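Local coordinates for protein piwi (Drosophila melanogaster, PDB 6KR6) that binds piRNAs of 24 to 30 nucleotides and, as an Argonaute-family protein of the Piwi subfamily, represses transposable elements in the germline, at residues Y593-A598 with S610-C615; D581-T586 with K786-V791; L575-F580 with V648-G653. All coordinates share one frame; numbering follows the deposited sequence.

Interaction 1. Residues Y593-A598 with S610-C615. With HG (mercury (II) ion), chain I.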
# COMPACT_ATOMS: atom_id res chain seq x y z
N TYR A 593 6.70 -8.36 12.21
CA TYR A 593 6.01 -8.04 13.45
C TYR A 593 4.61 -7.54 13.15
O TYR A 593 4.42 -6.66 12.31
CB TYR A 593 6.79 -6.99 14.25
CG TYR A 593 8.12 -7.49 14.75
CD1 TYR A 593 8.21 -8.27 15.90
CD2 TYR A 593 9.29 -7.20 14.06
CE1 TYR A 593 9.43 -8.73 16.36
CE2 TYR A 593 10.52 -7.66 14.51
CZ TYR A 593 10.58 -8.43 15.66
OH TYR A 593 11.79 -8.89 16.12
N GLY A 594 3.63 -8.12 13.84
CA GLY A 594 2.24 -7.70 13.74
C GLY A 594 1.79 -6.98 14.99
O GLY A 594 1.93 -7.49 16.11
N ALA A 595 1.26 -5.77 14.80
CA ALA A 595 0.80 -4.91 15.88
C ALA A 595 -0.71 -4.75 15.81
O ALA A 595 -1.28 -4.56 14.72
CB ALA A 595 1.48 -3.54 15.81
N LEU A 596 -1.34 -4.83 16.98
CA LEU A 596 -2.79 -4.77 17.12
C LEU A 596 -3.15 -3.74 18.18
O LEU A 596 -2.66 -3.80 19.32
CB LEU A 596 -3.37 -6.14 17.49
CG LEU A 596 -4.89 -6.22 17.56
CD1 LEU A 596 -5.41 -7.31 16.63
CD2 LEU A 596 -5.36 -6.46 18.99
N ILE A 597 -4.03 -2.80 17.81
CA ILE A 597 -4.51 -1.74 18.68
C ILE A 597 -6.01 -1.91 18.84
O ILE A 597 -6.70 -2.28 17.89
CB ILE A 597 -4.18 -0.35 18.12
CG1 ILE A 597 -2.77 -0.33 17.50
CG2 ILE A 597 -4.31 0.72 19.20
CD1 ILE A 597 -1.65 -0.64 18.47
N ALA A 598 -6.52 -1.63 20.04
CA ALA A 598 -7.93 -1.87 20.34
C ALA A 598 -8.45 -0.78 21.26
O ALA A 598 -7.90 -0.56 22.34
CB ALA A 598 -8.12 -3.24 20.98
N SER A 610 -2.56 -1.94 23.24
CA SER A 610 -1.65 -2.19 22.13
C SER A 610 -0.76 -3.38 22.41
O SER A 610 -0.08 -3.42 23.45
CB SER A 610 -0.80 -0.95 21.84
OG SER A 610 -0.23 -0.44 23.03
N THR A 611 -0.74 -4.34 21.48
CA THR A 611 0.15 -5.49 21.57
C THR A 611 0.91 -5.66 20.26
O THR A 611 0.47 -5.20 19.20
CB THR A 611 -0.62 -6.79 21.88
OG1 THR A 611 -1.73 -6.50 22.73
CG2 THR A 611 0.29 -7.80 22.57
N VAL A 612 2.07 -6.31 20.35
CA VAL A 612 2.84 -6.70 19.19
C VAL A 612 3.26 -8.16 19.36
O VAL A 612 3.39 -8.65 20.49
CB VAL A 612 4.10 -5.83 18.96
CG1 VAL A 612 4.21 -5.41 17.50
CG2 VAL A 612 4.08 -4.61 19.88
N THR A 613 3.45 -8.84 18.24
CA THR A 613 3.98 -10.20 18.29
C THR A 613 4.72 -10.49 16.99
O THR A 613 4.48 -9.86 15.96
CB THR A 613 2.87 -11.24 18.54
OG1 THR A 613 3.46 -12.49 18.91
CG2 THR A 613 2.03 -11.44 17.29
N GLU A 614 5.64 -11.44 17.06
CA GLU A 614 6.35 -11.88 15.87
C GLU A 614 5.52 -12.91 15.09
O GLU A 614 4.60 -13.54 15.61
CB GLU A 614 7.72 -12.47 16.24
CG GLU A 614 8.78 -12.26 15.16
CD GLU A 614 10.00 -13.12 15.36
OE1 GLU A 614 10.28 -13.96 14.48
OE2 GLU A 614 10.68 -12.98 16.40
N CYS A 615 5.85 -13.04 13.81
CA CYS A 615 5.14 -13.97 12.93
C CYS A 615 5.68 -15.39 13.05
O CYS A 615 4.92 -16.36 13.02
CB CYS A 615 5.20 -13.50 11.48
SG CYS A 615 4.23 -12.00 11.10
HG HG I . 1.86 -11.61 12.48
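Y593 turns its CG beside its own backbone N, anti to the carbonyl carbon (chi1 -66°), and the ring then meets E614, whose chain runs extended beyond CG. The rim carbon Y593 CE1 lies 3.8 Å from E614 CG, so the aliphatic part of the glutamate does the touching, while ring and carboxylate planes stand 68° apart. Along the same face of the strand pair, I597 sets CG1 beside its backbone N (chi1 -40°), and its CD1 packs 3.5 Å from S610 CB. Between these two pairs the small CB of A595 meets V612 CG1 at 3.7 Å; a methyl here suits the place, because helix 779-795 lies against this face, with A788 on A595 and L787 on V612. L596 and T611 point to the other face, towards helix 625-640. Two hydrogen-bonded pairs hold the strands: G594 with T613 and L596 with T611 each exchange two N-H...O bonds, all of 2.9 Å between N and O. G594 puts no side chain on the face of L596, T611 and T613. C615 SG, in the conformer given, binds a mercury ion at 2.8 Å. Strand 592-599 also bonds to strand 575-584 by its other edge. Consecutive antiparallel strands of this kind, 575-584, 592-599 and 608-614, are the opening meander of the RNase H-like fold of the PIWI domain.

Interaction 2. Residues D581-T586 with K786-V791. With ZN (zinc ion), chain N.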
# COMPACT_ATOMS: atom_id res chain seq x y z
N ASP A 581 -1.60 -4.01 11.79
CA ASP A 581 -0.71 -3.93 10.64
C ASP A 581 0.55 -4.74 10.91
O ASP A 581 0.77 -5.26 12.01
CB ASP A 581 -0.36 -2.48 10.27
CG ASP A 581 0.14 -2.35 8.83
OD1 ASP A 581 0.32 -3.39 8.16
OD2 ASP A 581 0.36 -1.21 8.35
N ILE A 582 1.38 -4.85 9.87
CA ILE A 582 2.56 -5.70 9.89
C ILE A 582 3.75 -4.91 9.36
O ILE A 582 3.61 -3.93 8.63
CB ILE A 582 2.35 -6.99 9.06
CG1 ILE A 582 1.38 -6.74 7.91
CG2 ILE A 582 1.83 -8.10 9.95
CD1 ILE A 582 1.95 -5.95 6.74
N ALA A 583 4.95 -5.36 9.74
CA ALA A 583 6.17 -4.68 9.31
C ALA A 583 7.32 -5.68 9.20
O ALA A 583 7.48 -6.54 10.06
CB ALA A 583 6.54 -3.55 10.26
N LYS A 584 8.11 -5.53 8.14
CA LYS A 584 9.34 -6.30 8.00
C LYS A 584 10.40 -5.78 8.96
O LYS A 584 10.35 -4.64 9.43
CB LYS A 584 9.85 -6.24 6.56
CG LYS A 584 8.96 -6.91 5.52
CD LYS A 584 9.46 -6.64 4.11
CE LYS A 584 8.52 -7.19 3.06
NZ LYS A 584 8.87 -6.72 1.69
N SER A 585 11.39 -6.63 9.24
CA SER A 585 12.45 -6.31 10.18
C SER A 585 13.73 -5.93 9.45
O SER A 585 14.05 -6.50 8.40
CB SER A 585 12.72 -7.50 11.11
OG SER A 585 13.81 -7.23 11.98
N THR A 586 14.45 -4.95 10.01
CA THR A 586 15.71 -4.53 9.41
C THR A 586 16.84 -5.49 9.74
O THR A 586 17.77 -5.65 8.94
CB THR A 586 16.07 -3.12 9.88
OG1 THR A 586 16.11 -3.09 11.31
CG2 THR A 586 15.05 -2.11 9.38
N LYS A 786 2.52 2.46 13.26
CA LYS A 786 3.57 3.10 14.05
C LYS A 786 4.26 2.10 14.97
O LYS A 786 5.49 2.02 15.01
CB LYS A 786 2.98 4.26 14.86
CG LYS A 786 4.01 5.11 15.60
CD LYS A 786 4.61 6.17 14.69
CE LYS A 786 5.67 6.99 15.42
NZ LYS A 786 6.91 6.20 15.67
N LEU A 787 3.47 1.32 15.71
CA LEU A 787 4.04 0.38 16.67
C LEU A 787 4.82 -0.72 15.96
O LEU A 787 5.93 -1.09 16.39
CB LEU A 787 2.94 -0.20 17.55
CG LEU A 787 3.31 -1.25 18.60
CD1 LEU A 787 4.47 -0.80 19.47
CD2 LEU A 787 2.10 -1.59 19.45
N ALA A 788 4.27 -1.27 14.87
CA ALA A 788 4.96 -2.32 14.14
C ALA A 788 6.27 -1.82 13.54
O ALA A 788 7.29 -2.51 13.58
CB ALA A 788 4.05 -2.90 13.06
N THR A 789 6.25 -0.60 12.98
CA THR A 789 7.47 -0.03 12.42
C THR A 789 8.51 0.21 13.51
O THR A 789 9.70 -0.05 13.31
CB THR A 789 7.15 1.26 11.68
OG1 THR A 789 6.27 0.99 10.59
CG2 THR A 789 8.43 1.90 11.14
N LEU A 790 8.07 0.70 14.67
CA LEU A 790 9.01 0.90 15.78
C LEU A 790 9.64 -0.41 16.21
O LEU A 790 10.85 -0.47 16.46
CB LEU A 790 8.30 1.56 16.96
CG LEU A 790 9.17 1.73 18.21
CD1 LEU A 790 10.21 2.82 18.01
CD2 LEU A 790 8.32 2.01 19.43
N VAL A 791 8.85 -1.48 16.29
CA VAL A 791 9.39 -2.76 16.73
C VAL A 791 10.35 -3.34 15.69
O VAL A 791 11.44 -3.82 16.03
CB VAL A 791 8.26 -3.75 17.07
CG1 VAL A 791 8.83 -5.12 17.39
CG2 VAL A 791 7.44 -3.23 18.24
ZN ZN N . 0.54 -2.18 6.56
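A583 and A788 meet methyl to methyl, with 3.8 Å between A583 CB and A788 CB, and this small pair carries the contact between strand 581-584 and helix 786-791. A583 CB also reaches the helix backbone, 3.6 Å from A788 O, while A788 CB sits 4.2 Å from D581 O. Alanine suits both positions: with only methyls between them, the two axes approach to 7.1 Å. No hydrogen bond joins the segments. On the close side A788 is buried, and it also touches A595. The other side is looser. T789 is exposed and turned away from the strand, its OG1 hydrogen-bonded to K785 O one turn back; its backbone N is its nearest approach, 4.0 Å from A583 CB. I582 likewise points away from the helix, and K786 packs on a phosphate of the bound RNA. D581 begins the strand segment with CG anti to its backbone N (chi1 -160°), and both carboxylate oxygens, OD1 and OD2, bind zinc at 2.0 Å. D652 supplies a further ligand. A carboxylate on the first strand, beside a helix packed on the sheet, is characteristic of the RNase H-like active site, in which D581 is probably catalytic.

Interaction 3. Residues L575-F580 with V648-G653. With ZN (zinc ion), chain N; HG (mercury (II) ion), chain G.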
# COMPACT_ATOMS: atom_id res chain seq x y z
N LEU A 575 -18.68 -0.37 21.65
CA LEU A 575 -17.95 -0.58 20.41
C LEU A 575 -16.46 -0.64 20.69
O LEU A 575 -15.91 0.24 21.36
CB LEU A 575 -18.26 0.53 19.40
CG LEU A 575 -17.25 0.74 18.27
CD1 LEU A 575 -17.12 -0.49 17.39
CD2 LEU A 575 -17.64 1.95 17.43
N MET A 576 -15.81 -1.68 20.17
CA MET A 576 -14.36 -1.82 20.22
C MET A 576 -13.83 -1.75 18.80
O MET A 576 -14.20 -2.58 17.96
CB MET A 576 -13.96 -3.12 20.90
CG MET A 576 -12.56 -3.61 20.58
SD MET A 576 -12.01 -4.78 21.83
CE MET A 576 -10.71 -5.65 20.96
N THR A 577 -12.98 -0.77 18.53
CA THR A 577 -12.37 -0.60 17.22
C THR A 577 -10.97 -1.19 17.25
O THR A 577 -10.17 -0.83 18.12
CB THR A 577 -12.31 0.87 16.82
OG1 THR A 577 -13.56 1.50 17.11
CG2 THR A 577 -12.02 1.00 15.33
N ILE A 578 -10.68 -2.09 16.32
CA ILE A 578 -9.39 -2.76 16.25
C ILE A 578 -8.68 -2.34 14.97
O ILE A 578 -9.28 -2.30 13.90
CB ILE A 578 -9.53 -4.30 16.30
CG1 ILE A 578 -10.42 -4.73 17.46
CG2 ILE A 578 -8.16 -4.94 16.45
CD1 ILE A 578 -10.63 -6.23 17.51
N GLY A 579 -7.39 -2.04 15.11
CA GLY A 579 -6.52 -1.86 13.97
C GLY A 579 -5.37 -2.85 14.05
O GLY A 579 -4.99 -3.28 15.14
N PHE A 580 -4.83 -3.21 12.89
CA PHE A 580 -3.79 -4.23 12.83
C PHE A 580 -2.92 -3.96 11.61
O PHE A 580 -3.44 -3.70 10.52
CB PHE A 580 -4.40 -5.63 12.76
CG PHE A 580 -3.39 -6.73 12.56
CD1 PHE A 580 -2.60 -7.16 13.60
CD2 PHE A 580 -3.26 -7.35 11.32
CE1 PHE A 580 -1.67 -8.17 13.42
CE2 PHE A 580 -2.34 -8.36 11.14
CZ PHE A 580 -1.54 -8.77 12.19
N VAL A 648 -15.41 -3.27 15.23
CA VAL A 648 -15.03 -2.81 13.89
C VAL A 648 -13.54 -3.06 13.73
O VAL A 648 -12.71 -2.42 14.39
CB VAL A 648 -15.38 -1.33 13.67
CG1 VAL A 648 -14.90 -0.88 12.30
CG2 VAL A 648 -16.87 -1.11 13.82
N PHE A 649 -13.19 -4.00 12.86
CA PHE A 649 -11.82 -4.44 12.64
C PHE A 649 -11.31 -3.80 11.35
O PHE A 649 -11.87 -4.03 10.28
CB PHE A 649 -11.76 -5.96 12.55
CG PHE A 649 -10.37 -6.53 12.62
CD1 PHE A 649 -9.53 -6.49 11.52
CD2 PHE A 649 -9.92 -7.15 13.77
CE1 PHE A 649 -8.26 -7.03 11.58
CE2 PHE A 649 -8.65 -7.70 13.83
CZ PHE A 649 -7.82 -7.63 12.73
N TYR A 650 -10.24 -3.01 11.46
CA TYR A 650 -9.60 -2.38 10.31
C TYR A 650 -8.30 -3.12 10.00
O TYR A 650 -7.42 -3.22 10.86
CB TYR A 650 -9.34 -0.90 10.56
CG TYR A 650 -10.60 -0.05 10.56
CD1 TYR A 650 -11.37 0.07 9.41
CD2 TYR A 650 -11.00 0.62 11.70
CE1 TYR A 650 -12.52 0.84 9.40
CE2 TYR A 650 -12.15 1.40 11.70
CZ TYR A 650 -12.90 1.50 10.54
OH TYR A 650 -14.04 2.27 10.54
N ARG A 651 -8.19 -3.62 8.77
CA ARG A 651 -7.09 -4.47 8.35
C ARG A 651 -6.26 -3.76 7.29
O ARG A 651 -6.81 -3.26 6.30
CB ARG A 651 -7.62 -5.80 7.82
CG ARG A 651 -6.56 -6.84 7.49
CD ARG A 651 -5.68 -7.14 8.69
NE ARG A 651 -5.03 -8.45 8.57
CZ ARG A 651 -3.95 -8.68 7.83
NH1 ARG A 651 -3.43 -9.90 7.78
NH2 ARG A 651 -3.40 -7.70 7.13
N ASP A 652 -4.94 -3.73 7.48
CA ASP A 652 -4.02 -3.09 6.56
C ASP A 652 -3.38 -4.17 5.69
O ASP A 652 -2.63 -5.01 6.18
CB ASP A 652 -2.96 -2.29 7.33
CG ASP A 652 -2.04 -1.49 6.41
OD1 ASP A 652 -1.25 -2.10 5.65
OD2 ASP A 652 -2.09 -0.24 6.47
N GLY A 653 -3.70 -4.15 4.40
CA GLY A 653 -3.17 -5.14 3.48
C GLY A 653 -3.59 -4.92 2.04
O GLY A 653 -3.90 -3.80 1.63
ZN ZN N . 0.54 -2.18 6.56
HG HG G . -2.83 1.30 8.64
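I578 and F649 are neighbours on two parallel strands, the adjoining central strands of the RNase H-like PIWI fold. Backbone bonds set the register: I578 N gives to V648 O at 2.8 Å and Y650 N to I578 O at 2.7 Å, while the last two links, F580 N to Y650 O and D652 N to F580 O, are weak. Apolar contacts occur on both faces. Branched I578 puts CG2 3.8 Å from F649 CE2, and L575 CD1 reaches V648 CG2 at 3.6 Å. On the face of V648 and Y650, the methyl T577 CG2 comes to the edge of the Y650 ring, 3.7 Å from CE2. The ring and guanidinium contact is F580 with R651, side by side and pointing the same way. R651 bends at chi2 (57°), and its guanidinium, salt-bridged to E666, turns one face to the ring edge, F580 CE2 lying over its centre with the planes 69° apart. An alanine in place of R651 would probably leave E666 without its charge partner and the F580 edge without its cover. The metal contacts come last: D652, probably catalytic, splits its carboxylate between two ions, OD1 binding zinc at 2.0 Å and OD2 binding mercury at 2.8 Å.

Strand 575-584 joins all three contacts: its first half pairs with 648-653 in interaction 3, its second half meets the helix of interaction 2, and its other edge bonds to strand 592-599 of interaction 1. The links there are backbone bonds, A595 N to D581 O and G579 N to I597 O, each 2.9 Å. Helix 786-791 lies against strands 581-584, 592-599 and 608-614, V791 CG1 lying 3.5 Å from Y593 CD1. Interactions 2 and 3, with centres about 17 Å apart, converge on one zinc ion: D581 and D652 both bind it, with D581 OD2 3.1 Å from D652 CG. Interaction 1 stands behind this site, the A595 side chain about 6 Å from that of D581.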